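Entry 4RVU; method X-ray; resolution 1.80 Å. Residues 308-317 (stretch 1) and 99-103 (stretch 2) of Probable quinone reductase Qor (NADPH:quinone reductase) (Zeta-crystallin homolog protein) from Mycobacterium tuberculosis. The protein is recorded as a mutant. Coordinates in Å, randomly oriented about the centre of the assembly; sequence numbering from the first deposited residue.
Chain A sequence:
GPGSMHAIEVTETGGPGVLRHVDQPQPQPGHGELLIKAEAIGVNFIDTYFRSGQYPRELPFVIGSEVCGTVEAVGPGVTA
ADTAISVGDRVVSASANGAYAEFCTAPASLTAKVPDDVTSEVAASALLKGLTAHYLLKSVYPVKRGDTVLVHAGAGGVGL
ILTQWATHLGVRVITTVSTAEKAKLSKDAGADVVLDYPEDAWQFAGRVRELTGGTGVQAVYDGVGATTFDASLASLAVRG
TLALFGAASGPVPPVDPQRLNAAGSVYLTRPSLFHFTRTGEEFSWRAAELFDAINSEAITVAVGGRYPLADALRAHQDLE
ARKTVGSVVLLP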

# COMPACT_ATOMS: atom_id res chain seq x y z
N PRO A 308 -36.83 12.30 8.91
CA PRO A 308 -37.86 11.39 8.42
C PRO A 308 -37.36 10.72 7.13
O PRO A 308 -36.59 11.34 6.38
CB PRO A 308 -39.04 12.32 8.11
CG PRO A 308 -38.78 13.59 8.93
CD PRO A 308 -37.27 13.71 8.93
N LEU A 309 -37.78 9.48 6.90
CA LEU A 309 -37.40 8.75 5.69
C LEU A 309 -37.72 9.56 4.46
O LEU A 309 -36.93 9.60 3.51
CB LEU A 309 -38.10 7.39 5.63
CG LEU A 309 -38.07 6.60 4.32
CD1 LEU A 309 -36.64 6.26 3.93
CD2 LEU A 309 -38.89 5.33 4.46
N ALA A 310 -38.87 10.23 4.47
CA ALA A 310 -39.28 11.02 3.30
C ALA A 310 -38.35 12.19 3.02
O ALA A 310 -38.35 12.74 1.91
CB ALA A 310 -40.74 11.50 3.45
N ASP A 311 -37.56 12.57 4.03
CA ASP A 311 -36.62 13.67 3.88
C ASP A 311 -35.19 13.20 3.64
O ASP A 311 -34.24 13.87 4.05
CB ASP A 311 -36.63 14.56 5.13
CG ASP A 311 -37.87 15.42 5.23
OD1 ASP A 311 -38.54 15.63 4.20
OD2 ASP A 311 -38.15 15.90 6.34
N ALA A 312 -35.04 12.06 2.97
CA ALA A 312 -33.72 11.60 2.54
C ALA A 312 -33.00 12.70 1.76
O ALA A 312 -31.79 12.88 1.89
CB ALA A 312 -33.85 10.35 1.70
N LEU A 313 -33.75 13.43 0.94
CA LEU A 313 -33.21 14.55 0.16
C LEU A 313 -32.46 15.53 1.06
O LEU A 313 -31.34 15.94 0.76
CB LEU A 313 -34.35 15.26 -0.59
CG LEU A 313 -34.12 16.51 -1.45
CD1 LEU A 313 -35.26 16.67 -2.45
CD2 LEU A 313 -34.01 17.77 -0.60
N ARG A 314 -33.10 15.89 2.16
CA ARG A 314 -32.58 16.88 3.09
C ARG A 314 -31.30 16.37 3.74
O ARG A 314 -30.33 17.12 3.91
CB ARG A 314 -33.68 17.20 4.14
CG ARG A 314 -33.34 18.21 5.23
CD ARG A 314 -34.61 18.53 6.08
NE ARG A 314 -34.46 18.27 7.52
CZ ARG A 314 -35.27 17.49 8.23
NH1 ARG A 314 -36.31 16.90 7.67
NH2 ARG A 314 -35.04 17.31 9.53
N ALA A 315 -31.28 15.09 4.08
CA ALA A 315 -30.09 14.48 4.66
C ALA A 315 -28.93 14.51 3.68
O ALA A 315 -27.80 14.81 4.06
CB ALA A 315 -30.38 13.05 5.09
N HIS A 316 -29.20 14.17 2.42
CA HIS A 316 -28.12 14.19 1.43
C HIS A 316 -27.58 15.60 1.22
O HIS A 316 -26.37 15.79 1.07
CB HIS A 316 -28.57 13.56 0.11
CG HIS A 316 -28.50 12.06 0.10
ND1 HIS A 316 -28.06 11.35 -0.99
CD2 HIS A 316 -28.81 11.15 1.05
CE1 HIS A 316 -28.12 10.05 -0.72
NE2 HIS A 316 -28.57 9.91 0.52
N GLN A 317 -28.47 16.59 1.21
CA GLN A 317 -28.03 17.99 1.16
C GLN A 317 -27.10 18.36 2.32
O GLN A 317 -26.02 18.90 2.10
CB GLN A 317 -29.23 18.94 1.16
CG GLN A 317 -30.04 18.90 -0.11
CD GLN A 317 -31.22 19.86 -0.08
OE1 GLN A 317 -31.82 20.09 0.97
NE2 GLN A 317 -31.56 20.42 -1.24
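Stretch 2 99-103: AYAEF

A short irregular segment can be fastened to a helix largely through one aromatic residue when its ring runs along the helix surface and ends in a polar group that meets a partner there. Residues 99-103 of this quinone reductase illustrate the principle, packing against a stretch more than two hundred positions away in the same chain. Their contact buries 231 Å² in all, and Tyr100, Leu309 and His316 account for most of it.

The first stretch passes through a 3-10 segment at Leu309 and Ala310 before the helix that carries Ala312 and His316. Leu309, Ala312 and His316 all point their CA-to-CB bonds toward the second stretch, the last two being one helical turn apart and joined by the hydrogen bond from His316 N to Ala312 O (2.9 Å). The second stretch, without regular helix or strand where it meets them, runs roughly opposite in direction to the helix. Tyr100 has phi/psi of -79/74°, Ala101 is extended at -164/170°, and a weak hydrogen bond links Ala101 N to Ala99 O (2.8 Å).

The backbones come nearest at Leu309 and Tyr100, whose CA atoms are 6.9 Å apart. Here, with chi1 t and chi2 p, Leu309 CD1 lies 3.7 Å from Tyr100 C and 3.9 Å from Tyr100 CB, while Leu309 CD2 lies 4.3 Å from Glu102 N. Although the CA-to-CB bond of Tyr100 points sideways, its m rotamer carries the ring on to the helix. Ala312 CB packs 3.8 Å from Tyr100 CD2, and farther along His316 NE2 donates a hydrogen bond to Tyr100 OH at 3.0 Å. The two rings meet rim to rim with their planes at 90° and centroids 5.9 Å apart, so the polar link joins their edges without stacking. Apolar packing near the tyrosine backbone thus gives way to a directional bond at its hydroxyl.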

# COMPACT_ATOMS: atom_id res chain seq x y z
N ALA A 99 -32.26 -0.10 1.31
CA ALA A 99 -32.45 0.19 2.74
C ALA A 99 -33.35 1.40 3.04
O ALA A 99 -33.95 1.47 4.12
CB ALA A 99 -31.09 0.35 3.44
N TYR A 100 -33.42 2.38 2.14
CA TYR A 100 -34.27 3.55 2.39
C TYR A 100 -35.72 3.18 2.09
O TYR A 100 -36.28 3.62 1.07
CB TYR A 100 -33.91 4.75 1.51
CG TYR A 100 -32.60 5.49 1.77
CD1 TYR A 100 -31.53 4.90 2.43
CD2 TYR A 100 -32.45 6.80 1.32
CE1 TYR A 100 -30.32 5.59 2.61
CE2 TYR A 100 -31.26 7.51 1.51
CZ TYR A 100 -30.20 6.89 2.14
OH TYR A 100 -29.04 7.59 2.32
N ALA A 101 -36.34 2.39 2.96
CA ALA A 101 -37.70 1.90 2.77
C ALA A 101 -38.22 1.38 4.09
O ALA A 101 -37.44 1.21 5.02
CB ALA A 101 -37.72 0.79 1.73
N GLU A 102 -39.51 1.09 4.16
CA GLU A 102 -40.07 0.51 5.38
C GLU A 102 -39.63 -0.93 5.55
O GLU A 102 -39.53 -1.43 6.68
CB GLU A 102 -41.59 0.59 5.35
CG GLU A 102 -42.12 1.98 5.54
CD GLU A 102 -43.62 2.02 5.58
OE1 GLU A 102 -44.23 2.04 4.50
OE2 GLU A 102 -44.18 2.01 6.70
N PHE A 103 -39.36 -1.59 4.42
CA PHE A 103 -38.93 -2.98 4.39
C PHE A 103 -37.84 -3.15 3.35
O PHE A 103 -37.91 -2.55 2.27
CB PHE A 103 -40.09 -3.91 4.02
CG PHE A 103 -41.23 -3.91 5.01
CD1 PHE A 103 -42.23 -2.96 4.93
CD2 PHE A 103 -41.31 -4.89 5.99
CE1 PHE A 103 -43.29 -2.97 5.83
CE2 PHE A 103 -42.36 -4.91 6.89
CZ PHE A 103 -43.35 -3.94 6.82